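Local coordinates for protein Glp_546_48378_50642 (Giardia intestinalis, PDB 2QVW) that cleaves double-stranded RNA into siRNAs of 21 to 23 base pairs that direct the destruction of matching RNAs in RNA interference, at residues G89-R101 and L306-R320. Numbering follows the deposited sequence.
Sequences GATMPHNEYTFPR and LRLDQGRGRGLAGWR. With MN (manganese (II) ion), chain I.
Arg307 reaches the backbone of Thr98 through the one hydrogen bond that joins 89-101 to 306-320: its NH1 lies 2.9 Å from Thr98 O, with an N-H...O angle of 153°. The acceptor sits at the guanidinium edge, near its plane, whereas the donor is tilted from the carbonyl plane. Bends at chi2 and chi3 fold the arginine back toward Thr98; its NE and NH2 turn to the carboxylate of Asp309 in weak bonds, the position of OD1 being doubtful. The close packing is here. Phe99 brings CE1 to 3.4 Å from Leu306 CB and 3.6 Å from Arg307 CG. Ring and guanidinium planes are 71° apart. Beside them the methyl of Ala317 meets the hydroxyl of Thr98, whose OG1 is 3.4 Å from Ala317 CB and bonds to Tyr299 and Asp276. Glu96, also buried, passes its CG 3.6 Å from Gly318 CA. Its side chain crosses that of Arg320 at about a right angle, carboxylate and guanidinium planes 55° apart, and the two form only a long salt bridge, Glu96 OE2 to Arg320 NH1 at 3.8 Å. Lys272 is the stronger partner of Glu96.

Toward Asn95 the evidence is for a looser fit. Asn95, exposed to solvent, crosses the partly exposed Arg314 at about a right angle, with 3.7 Å between Asn95 ND2 and Arg314 NH1 and no hydrogen bond.

The contact is mostly buried and joins a loop of the N-terminal domain to a segment assigned to the first RNase III region, on the way into strand 320-322, an outer strand of the antiparallel sheet that also contains strand 35-37. Helix 267-284 touches Tyr97, Phe99 and Ala317, helix 295-306 packs on Thr98, Phe99 and Leu316, and helix 330-356 meets Arg307 and Leu316 through His330.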
loop_
_atom_site.group_PDB
_atom_site.type_symbol
_atom_site.label_atom_id
_atom_site.label_comp_id
_atom_site.label_asym_id
_atom_site.label_seq_id
_atom_site.Cartn_x
_atom_site.Cartn_y
_atom_site.Cartn_z
ATOM N N GLY A 89 7.997 20.832 13.651
ATOM C CA GLY A 89 7.282 20.223 12.542
ATOM C C GLY A 89 6.212 21.087 11.908
ATOM O O GLY A 89 6.142 21.186 10.691
ATOM N N ALA A 90 5.386 21.714 12.738
ATOM C CA ALA A 90 4.298 22.555 12.263
ATOM C C ALA A 90 4.756 23.899 11.720
ATOM O O ALA A 90 3.922 24.750 11.394
ATOM C CB ALA A 90 3.289 22.769 13.377
ATOM N N THR A 91 6.072 24.098 11.624
ATOM C CA THR A 91 6.627 25.352 11.107
ATOM C C THR A 91 7.109 25.116 9.692
ATOM O O THR A 91 7.460 26.053 8.982
ATOM C CB THR A 91 7.816 25.840 11.942
ATOM O OG1 THR A 91 8.883 24.888 11.852
ATOM C CG2 THR A 91 7.410 26.015 13.393
ATOM N N MET A 92 7.120 23.847 9.303
ATOM C CA MET A 92 7.533 23.418 7.975
ATOM C C MET A 92 6.982 24.258 6.839
ATOM O O MET A 92 5.796 24.584 6.812
ATOM C CB MET A 92 7.071 22.001 7.720
ATOM C CG MET A 92 7.844 20.911 8.393
ATOM S SD MET A 92 7.138 19.343 7.851
ATOM C CE MET A 92 7.559 19.335 6.116
ATOM N N PRO A 93 7.842 24.621 5.878
ATOM C CA PRO A 93 7.343 25.420 4.757
ATOM C C PRO A 93 6.597 24.419 3.880
ATOM O O PRO A 93 6.953 23.239 3.856
ATOM C CB PRO A 93 8.623 25.954 4.114
ATOM C CG PRO A 93 9.634 24.906 4.442
ATOM C CD PRO A 93 9.312 24.549 5.869
ATOM N N HIS A 94 5.564 24.864 3.175
ATOM C CA HIS A 94 4.768 23.955 2.350
ATOM C C HIS A 94 5.545 23.094 1.358
ATOM O O HIS A 94 5.216 21.928 1.164
ATOM C CB HIS A 94 3.694 24.746 1.595
ATOM C CG HIS A 94 2.704 25.425 2.487
ATOM N ND1 HIS A 94 1.622 26.127 1.999
ATOM C CD2 HIS A 94 2.630 25.506 3.837
ATOM C CE1 HIS A 94 0.923 26.608 3.010
ATOM N NE2 HIS A 94 1.514 26.245 4.136
ATOM N N ASN A 95 6.568 23.673 0.735
ATOM C CA ASN A 95 7.381 22.971 -0.259
ATOM C C ASN A 95 8.020 21.683 0.250
ATOM O O ASN A 95 8.543 20.886 -0.526
ATOM C CB ASN A 95 8.486 23.893 -0.769
ATOM C CG ASN A 95 9.456 24.284 0.315
ATOM O OD1 ASN A 95 9.093 24.980 1.258
ATOM N ND2 ASN A 95 10.696 23.827 0.195
ATOM N N GLU A 96 7.978 21.486 1.558
ATOM C CA GLU A 96 8.571 20.307 2.152
ATOM C C GLU A 96 7.603 19.189 2.505
ATOM O O GLU A 96 7.932 18.313 3.303
ATOM C CB GLU A 96 9.353 20.697 3.392
ATOM C CG GLU A 96 10.809 20.883 3.137
ATOM C CD GLU A 96 11.547 21.230 4.388
ATOM O OE1 GLU A 96 11.420 22.386 4.834
ATOM O OE2 GLU A 96 12.237 20.345 4.933
ATOM N N TYR A 97 6.410 19.218 1.922
ATOM C CA TYR A 97 5.426 18.173 2.168
ATOM C C TYR A 97 5.367 17.299 0.915
ATOM O O TYR A 97 5.842 17.697 -0.151
ATOM C CB TYR A 97 4.041 18.767 2.455
ATOM C CG TYR A 97 3.926 19.547 3.750
ATOM C CD1 TYR A 97 4.525 20.797 3.891
ATOM C CD2 TYR A 97 3.222 19.031 4.835
ATOM C CE1 TYR A 97 4.428 21.513 5.083
ATOM C CE2 TYR A 97 3.118 19.734 6.031
ATOM C CZ TYR A 97 3.724 20.975 6.156
ATOM O OH TYR A 97 3.647 21.666 7.357
ATOM N N THR A 98 4.786 16.112 1.048
ATOM C CA THR A 98 4.678 15.197 -0.076
ATOM C C THR A 98 3.626 15.707 -1.056
ATOM O O THR A 98 3.639 15.363 -2.241
ATOM C CB THR A 98 4.296 13.796 0.394
ATOM O OG1 THR A 98 5.230 13.368 1.394
ATOM C CG2 THR A 98 4.325 12.822 -0.772
ATOM N N PHE A 99 2.714 16.525 -0.548
ATOM C CA PHE A 99 1.676 17.110 -1.367
ATOM C C PHE A 99 1.556 18.570 -0.990
ATOM O O PHE A 99 0.578 18.972 -0.378
ATOM C CB PHE A 99 0.362 16.390 -1.125
ATOM C CG PHE A 99 0.421 14.928 -1.440
ATOM C CD1 PHE A 99 0.458 14.487 -2.759
ATOM C CD2 PHE A 99 0.487 13.990 -0.416
ATOM C CE1 PHE A 99 0.566 13.127 -3.048
ATOM C CE2 PHE A 99 0.595 12.636 -0.694
ATOM C CZ PHE A 99 0.635 12.202 -2.008
ATOM N N PRO A 100 2.564 19.380 -1.354
ATOM C CA PRO A 100 2.614 20.814 -1.069
ATOM C C PRO A 100 1.420 21.611 -1.586
ATOM O O PRO A 100 1.237 22.771 -1.226
ATOM C CB PRO A 100 3.931 21.241 -1.715
ATOM C CG PRO A 100 4.072 20.296 -2.852
ATOM C CD PRO A 100 3.708 18.991 -2.199
ATOM N N ARG A 101 0.600 20.990 -2.419
ATOM C CA ARG A 101 -0.563 21.672 -2.969
ATOM C C ARG A 101 -1.826 21.335 -2.189
ATOM O O ARG A 101 -2.897 21.871 -2.470
ATOM C CB ARG A 101 -0.743 21.283 -4.428
ATOM C CG ARG A 101 0.383 21.733 -5.330
ATOM C CD ARG A 101 0.313 20.962 -6.635
ATOM N NE ARG A 101 -1.071 20.808 -7.087
ATOM C CZ ARG A 101 -1.443 20.094 -8.145
ATOM N NH1 ARG A 101 -0.535 19.460 -8.876
ATOM N NH2 ARG A 101 -2.726 20.012 -8.472
ATOM N N LEU A 306 -0.470 8.849 -5.725
ATOM C CA LEU A 306 -0.621 10.233 -6.166
ATOM C C LEU A 306 0.665 10.907 -6.633
ATOM O O LEU A 306 0.618 11.881 -7.380
ATOM C CB LEU A 306 -1.262 11.061 -5.058
ATOM C CG LEU A 306 -2.688 10.642 -4.731
ATOM C CD1 LEU A 306 -3.151 11.344 -3.491
ATOM C CD2 LEU A 306 -3.594 10.973 -5.899
ATOM N N ARG A 307 1.812 10.405 -6.187
ATOM C CA ARG A 307 3.088 10.974 -6.594
ATOM C C ARG A 307 3.652 10.119 -7.703
ATOM O O ARG A 307 4.516 9.273 -7.488
ATOM C CB ARG A 307 4.057 11.031 -5.421
ATOM C CG ARG A 307 3.748 12.154 -4.436
ATOM C CD ARG A 307 3.707 13.514 -5.147
ATOM N NE ARG A 307 4.965 13.816 -5.827
ATOM C CZ ARG A 307 5.956 14.524 -5.292
ATOM N NH1 ARG A 307 5.832 15.016 -4.068
ATOM N NH2 ARG A 307 7.079 14.720 -5.973
ATOM N N LEU A 308 3.137 10.362 -8.898
ATOM C CA LEU A 308 3.521 9.630 -10.089
ATOM C C LEU A 308 4.968 9.861 -10.525
ATOM O O LEU A 308 5.529 9.063 -11.269
ATOM C CB LEU A 308 2.551 9.997 -11.212
ATOM C CG LEU A 308 1.082 10.062 -10.766
ATOM C CD1 LEU A 308 0.209 10.367 -11.949
ATOM C CD2 LEU A 308 0.648 8.754 -10.144
ATOM N N ASP A 309 5.567 10.950 -10.054
ATOM C CA ASP A 309 6.949 11.288 -10.391
ATOM C C ASP A 309 7.847 11.079 -9.180
ATOM O O ASP A 309 7.392 11.109 -8.038
ATOM C CB ASP A 309 7.046 12.744 -10.832
ATOM C CG ASP A 309 6.741 13.699 -9.705
ATOM O OD1 ASP A 309 5.627 13.627 -9.142
ATOM O OD2 ASP A 309 7.620 14.519 -9.376
ATOM N N GLN A 310 9.129 10.876 -9.440
ATOM C CA GLN A 310 10.110 10.651 -8.387
ATOM C C GLN A 310 10.510 11.954 -7.701
ATOM O O GLN A 310 10.203 13.040 -8.185
ATOM C CB GLN A 310 11.337 9.980 -8.991
ATOM C CG GLN A 310 11.765 10.613 -10.308
ATOM C CD GLN A 310 12.935 9.900 -10.952
ATOM O OE1 GLN A 310 12.909 8.682 -11.139
ATOM N NE2 GLN A 310 13.970 10.655 -11.299
ATOM N N GLY A 311 11.190 11.837 -6.566
ATOM C CA GLY A 311 11.624 13.019 -5.841
ATOM C C GLY A 311 12.543 13.867 -6.696
ATOM O O GLY A 311 13.061 13.393 -7.712
ATOM N N ARG A 312 12.751 15.119 -6.305
ATOM C CA ARG A 312 13.622 15.980 -7.089
ATOM C C ARG A 312 14.973 16.204 -6.423
ATOM O O ARG A 312 15.119 17.104 -5.593
ATOM C CB ARG A 312 12.952 17.329 -7.364
ATOM C CG ARG A 312 13.766 18.208 -8.318
ATOM C CD ARG A 312 13.008 19.438 -8.823
ATOM N NE ARG A 312 12.031 19.142 -9.875
ATOM C CZ ARG A 312 10.843 18.577 -9.673
ATOM N NH1 ARG A 312 10.458 18.233 -8.449
ATOM N NH2 ARG A 312 10.033 18.368 -10.700
ATOM N N GLY A 313 15.952 15.385 -6.811
ATOM C CA GLY A 313 17.292 15.485 -6.263
ATOM C C GLY A 313 17.263 15.559 -4.754
ATOM O O GLY A 313 17.443 14.559 -4.060
ATOM N N ARG A 314 17.036 16.762 -4.244
ATOM C CA ARG A 314 16.962 16.986 -2.813
ATOM C C ARG A 314 16.107 15.900 -2.172
ATOM O O ARG A 314 16.473 15.338 -1.143
ATOM C CB ARG A 314 16.348 18.357 -2.536
ATOM C CG ARG A 314 14.960 18.534 -3.119
ATOM C CD ARG A 314 14.411 19.894 -2.773
ATOM N NE ARG A 314 14.556 20.166 -1.350
ATOM C CZ ARG A 314 14.142 21.280 -0.757
ATOM N NH1 ARG A 314 13.552 22.232 -1.468
ATOM N NH2 ARG A 314 14.327 21.447 0.549
ATOM N N GLY A 315 14.968 15.608 -2.789
ATOM C CA GLY A 315 14.083 14.595 -2.253
ATOM C C GLY A 315 12.645 14.748 -2.707
ATOM O O GLY A 315 12.307 15.644 -3.474
ATOM N N LEU A 316 11.792 13.856 -2.224
ATOM C CA LEU A 316 10.381 13.882 -2.573
ATOM C C LEU A 316 9.677 14.928 -1.726
ATOM O O LEU A 316 9.080 15.870 -2.247
ATOM C CB LEU A 316 9.749 12.508 -2.319
ATOM C CG LEU A 316 8.353 12.267 -2.895
ATOM C CD1 LEU A 316 8.380 12.436 -4.404
ATOM C CD2 LEU A 316 7.895 10.879 -2.530
ATOM N N ALA A 317 9.747 14.745 -0.415
ATOM C CA ALA A 317 9.130 15.665 0.522
ATOM C C ALA A 317 10.241 16.378 1.278
ATOM O O ALA A 317 10.523 16.052 2.436
ATOM C CB ALA A 317 8.249 14.901 1.486
ATOM N N GLY A 318 10.862 17.354 0.620
ATOM C CA GLY A 318 11.954 18.079 1.231
ATOM C C GLY A 318 13.225 17.394 0.790
ATOM O O GLY A 318 13.461 17.264 -0.411
ATOM N N TRP A 319 14.036 16.945 1.744
ATOM C CA TRP A 319 15.284 16.261 1.420
ATOM C C TRP A 319 15.058 14.777 1.580
ATOM O O TRP A 319 15.818 13.954 1.073
ATOM C CB TRP A 319 16.407 16.699 2.357
ATOM C CG TRP A 319 16.714 18.165 2.290
ATOM C CD1 TRP A 319 15.921 19.190 2.724
ATOM C CD2 TRP A 319 17.887 18.772 1.733
ATOM N NE1 TRP A 319 16.529 20.401 2.472
ATOM C CE2 TRP A 319 17.735 20.172 1.863
ATOM C CE3 TRP A 319 19.049 18.273 1.137
ATOM C CZ2 TRP A 319 18.707 21.075 1.415
ATOM C CZ3 TRP A 319 20.014 19.172 0.694
ATOM C CH2 TRP A 319 19.837 20.556 0.837
ATOM N N ARG A 320 13.982 14.450 2.280
ATOM C CA ARG A 320 13.625 13.067 2.553
ATOM C C ARG A 320 12.779 12.379 1.481
ATOM O O ARG A 320 11.963 13.010 0.804
ATOM C CB ARG A 320 12.904 13.012 3.893
ATOM C CG ARG A 320 11.807 14.035 4.017
ATOM C CD ARG A 320 11.069 13.894 5.330
ATOM N NE ARG A 320 9.928 14.797 5.352
ATOM C CZ ARG A 320 10.044 16.117 5.409
ATOM N NH1 ARG A 320 11.250 16.673 5.460
ATOM N NH2 ARG A 320 8.961 16.879 5.387
HETATM MN MN MN I . 1.749 27.592 6.105
#